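Endo-pectate lyase (Erwinia chrysanthemi, PDB 3B4N) probably cleaves polygalacturonate and methylated pectins by calcium-dependent endo-acting beta-elimination, leaving unsaturated ends on the oligosaccharides released. Local coordinates at residues V283-G288 and C309-G314. Numbering follows the deposited sequence.
Sequences VNRNYG and CEEFKG
Val283 and Asn284 pair in parallel with Glu311 and Phe312, as adjacent coils do in a right-handed parallel beta helix. Three backbone hydrogen bonds make the ladder. Val283 N donates to Glu310 O at 3.0 Å, Phe312 N to Val283 O, and Arg285 N to Phe312 O. The last comes from the first residue of the 3-10 turn, so the pairing outlasts the strand.

The turn then binds Gly314 through the side-chain amide of Asn286. Asn286 OD1 accepts from Gly314 N at 2.7 Å. Asn286 ND2 donates to Gly314 O at 2.9 Å. Chi1 of 60° places Asn286 CG between its own backbone N and carbonyl carbon, near Gly314 N. Both bonds tilt about 25° from the acceptor carbonyl planes. Gly314, with no side chain, packs its CA 3.5 Å from Asn284 OD1. Gly314 C lies 3.6 Å from Tyr287 CE1. A water donates to Asn284 OD1 and, weakly, to Lys313 O. Asn284 ND2 is held by Cys254 O.

One salt bridge joins Arg285 NH1 to Glu311 OE2 at 2.9 Å. The carboxylate oxygen lies in the guanidinium plane at its edge, while the two flat groups stand 86° apart. Glu311 OE1 bonds Thr331 OG1, so both carboxylate oxygens have partners.

Val283 and Glu311 project on the same face of the sheet, where Val283 CG2 touches Glu311 CG at 3.8 Å. Val283 CG2 also makes an apolar contact with Cys309 SG at 4.3 Å.

Strand 276-284 lies between strands 246-253 and 309-313, and antiparallel strand 323-327 follows 309-313 at the end of the sheet. The Cys309-Cys334 disulfide ties strand 309-313 to strand 334-336, away from the metal sites.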
ATOM      1  N   VAL A 283       5.329  -4.894 -16.453  1.00 10.09           N
ATOM      2  CA  VAL A 283       6.778  -4.859 -16.639  1.00 10.55           C
ATOM      3  C   VAL A 283       7.145  -4.562 -18.084  1.00 10.78           C
ATOM      4  O   VAL A 283       6.446  -4.979 -19.008  1.00 12.31           O
ATOM      5  CB  VAL A 283       7.447  -6.219 -16.247  1.00 10.92           C
ATOM      6  CG1 VAL A 283       7.282  -6.476 -14.757  1.00 11.08           C
ATOM      7  CG2 VAL A 283       6.849  -7.364 -17.053  1.00 12.37           C
ATOM      8  N   ASN A 284       8.229  -3.815 -18.273  1.00 10.46           N
ATOM      9  CA  ASN A 284       8.718  -3.540 -19.629  1.00 10.10           C
ATOM     10  C   ASN A 284       9.753  -4.639 -19.834  1.00 10.75           C
ATOM     11  O   ASN A 284      10.893  -4.530 -19.366  1.00 12.31           O
ATOM     12  CB  ASN A 284       9.398  -2.172 -19.704  1.00 10.84           C
ATOM     13  CG  ASN A 284       8.455  -1.043 -19.418  1.00 11.40           C
ATOM     14  OD1 ASN A 284       7.307  -1.048 -19.868  1.00 11.46           O
ATOM     15  ND2 ASN A 284       8.933  -0.053 -18.675  1.00 12.42           N
ATOM     16  N   ARG A 285       9.378  -5.712 -20.523  1.00 11.54           N
ATOM     17  CA  ARG A 285      10.329  -6.799 -20.679  1.00 12.87           C
ATOM     18  C   ARG A 285      11.563  -6.448 -21.495  1.00 13.26           C
ATOM     19  O   ARG A 285      12.624  -7.031 -21.282  1.00 14.09           O
ATOM     20  CB  ARG A 285       9.644  -8.042 -21.242  1.00 13.89           C
ATOM     21  CG  ARG A 285       9.286  -7.982 -22.699  1.00 14.11           C
ATOM     22  CD  ARG A 285       8.554  -9.257 -23.070  1.00 16.48           C
ATOM     23  NE  ARG A 285       8.371  -9.379 -24.509  1.00 15.86           N
ATOM     24  CZ  ARG A 285       7.423 -10.117 -25.080  1.00 16.28           C
ATOM     25  NH1 ARG A 285       6.562 -10.800 -24.332  1.00 14.74           N
ATOM     26  NH2 ARG A 285       7.332 -10.161 -26.406  1.00 15.56           N
ATOM     27  N   ASN A 286      11.441  -5.492 -22.411  1.00 13.74           N
ATOM     28  CA  ASN A 286      12.594  -5.100 -23.217  1.00 13.56           C
ATOM     29  C   ASN A 286      13.657  -4.356 -22.407  1.00 14.79           C
ATOM     30  O   ASN A 286      14.802  -4.238 -22.844  1.00 14.24           O
ATOM     31  CB  ASN A 286      12.144  -4.243 -24.408  1.00 13.29           C
ATOM     32  CG  ASN A 286      11.433  -2.977 -23.980  1.00 14.88           C
ATOM     33  OD1 ASN A 286      10.497  -3.018 -23.180  1.00 14.33           O
ATOM     34  ND2 ASN A 286      11.873  -1.839 -24.509  1.00 15.29           N
ATOM     35  N   TYR A 287      13.285  -3.869 -21.226  1.00 13.56           N
ATOM     36  CA  TYR A 287      14.223  -3.153 -20.372  1.00 12.91           C
ATOM     37  C   TYR A 287      14.725  -4.026 -19.221  1.00 12.73           C
ATOM     38  O   TYR A 287      15.431  -3.546 -18.334  1.00 14.61           O
ATOM     39  CB  TYR A 287      13.581  -1.882 -19.819  1.00 13.53           C
ATOM     40  CG  TYR A 287      13.363  -0.778 -20.843  1.00 13.74           C
ATOM     41  CD1 TYR A 287      12.314   0.125 -20.694  1.00 13.00           C
ATOM     42  CD2 TYR A 287      14.231  -0.608 -21.925  1.00 15.28           C
ATOM     43  CE1 TYR A 287      12.128   1.174 -21.583  1.00 13.59           C
ATOM     44  CE2 TYR A 287      14.051   0.443 -22.833  1.00 15.10           C
ATOM     45  CZ  TYR A 287      13.002   1.328 -22.650  1.00 14.13           C
ATOM     46  OH  TYR A 287      12.827   2.392 -23.507  1.00 17.02           O
ATOM     47  N   GLY A 288      14.337  -5.297 -19.233  1.00 11.63           N
ATOM     48  CA  GLY A 288      14.793  -6.227 -18.213  1.00 12.07           C
ATOM     49  C   GLY A 288      14.062  -6.210 -16.886  1.00 10.84           C
ATOM     50  O   GLY A 288      14.555  -6.777 -15.911  1.00 11.70           O
ATOM     51  N   CYS A 309       0.436 -10.451 -13.787  1.00 12.46           N
ATOM     52  CA  CYS A 309       1.614  -9.816 -14.377  1.00 11.42           C
ATOM     53  C   CYS A 309       1.459  -9.719 -15.882  1.00 12.00           C
ATOM     54  O   CYS A 309       1.193 -10.713 -16.551  1.00 11.38           O
ATOM     55  CB  CYS A 309       2.864 -10.626 -14.042  1.00 12.54           C
ATOM     56  SG  CYS A 309       4.468  -9.880 -14.498  1.00 14.56           S
ATOM     57  N   GLU A 310       1.610  -8.514 -16.417  1.00 10.59           N
ATOM     58  CA  GLU A 310       1.503  -8.315 -17.855  1.00 11.70           C
ATOM     59  C   GLU A 310       2.809  -7.752 -18.375  1.00 11.26           C
ATOM     60  O   GLU A 310       3.433  -6.903 -17.729  1.00 10.60           O
ATOM     61  CB  GLU A 310       0.352  -7.361 -18.191  1.00 11.95           C
ATOM     62  CG  GLU A 310      -1.018  -7.902 -17.792  1.00 14.91           C
ATOM     63  CD  GLU A 310      -2.150  -6.970 -18.150  1.00 16.53           C
ATOM     64  OE1 GLU A 310      -2.038  -5.758 -17.879  1.00 18.20           O
ATOM     65  OE2 GLU A 310      -3.162  -7.453 -18.703  1.00 19.05           O
ATOM     66  N   GLU A 311       3.227  -8.246 -19.536  1.00 11.20           N
ATOM     67  CA  GLU A 311       4.461  -7.794 -20.173  1.00 10.66           C
ATOM     68  C   GLU A 311       4.153  -6.751 -21.235  1.00 10.40           C
ATOM     69  O   GLU A 311       3.162  -6.865 -21.963  1.00 11.17           O
ATOM     70  CB  GLU A 311       5.205  -8.983 -20.788  1.00 11.00           C
ATOM     71  CG  GLU A 311       5.831  -9.870 -19.719  1.00 12.40           C
ATOM     72  CD  GLU A 311       6.562 -11.084 -20.254  1.00 14.11           C
ATOM     73  OE1 GLU A 311       7.182 -11.790 -19.432  1.00 14.22           O
ATOM     74  OE2 GLU A 311       6.523 -11.348 -21.475  1.00 14.79           O
ATOM     75  N   PHE A 312       4.999  -5.724 -21.282  1.00  9.51           N
ATOM     76  CA  PHE A 312       4.872  -4.607 -22.218  1.00 10.17           C
ATOM     77  C   PHE A 312       6.221  -4.291 -22.823  1.00 10.16           C
ATOM     78  O   PHE A 312       7.252  -4.790 -22.376  1.00 10.13           O
ATOM     79  CB  PHE A 312       4.463  -3.328 -21.487  1.00  9.81           C
ATOM     80  CG  PHE A 312       3.106  -3.363 -20.871  1.00 10.25           C
ATOM     81  CD1 PHE A 312       2.017  -2.805 -21.531  1.00 11.65           C
ATOM     82  CD2 PHE A 312       2.922  -3.909 -19.604  1.00 10.83           C
ATOM     83  CE1 PHE A 312       0.763  -2.782 -20.943  1.00 10.76           C
ATOM     84  CE2 PHE A 312       1.671  -3.895 -19.003  1.00 11.51           C
ATOM     85  CZ  PHE A 312       0.586  -3.330 -19.670  1.00 11.83           C
ATOM     86  N   LYS A 313       6.195  -3.426 -23.833  1.00 12.23           N
ATOM     87  CA  LYS A 313       7.413  -2.936 -24.448  1.00 12.66           C
ATOM     88  C   LYS A 313       7.465  -1.486 -23.986  1.00 13.19           C
ATOM     89  O   LYS A 313       6.527  -0.728 -24.225  1.00 13.22           O
ATOM     90  CB  LYS A 313       7.336  -2.956 -25.977  1.00 13.88           C
ATOM     91  CG  LYS A 313       8.645  -2.506 -26.638  1.00 16.84           C
ATOM     92  CD  LYS A 313       8.484  -2.276 -28.139  1.00 19.41           C
ATOM     93  CE  LYS A 313       7.685  -1.019 -28.418  1.00 21.50           C
ATOM     94  NZ  LYS A 313       7.575  -0.737 -29.883  1.00 24.42           N
ATOM     95  N   GLY A 314       8.531  -1.113 -23.287  1.00 12.10           N
ATOM     96  CA  GLY A 314       8.670   0.259 -22.831  1.00 12.69           C
ATOM     97  C   GLY A 314       9.407   1.083 -23.874  1.00 13.26           C
ATOM     98  O   GLY A 314      10.138   0.532 -24.694  1.00 14.56           O
TER
HETATM   99  O   HOH W   1       5.419  -0.045 -21.589  1.00 12.84           O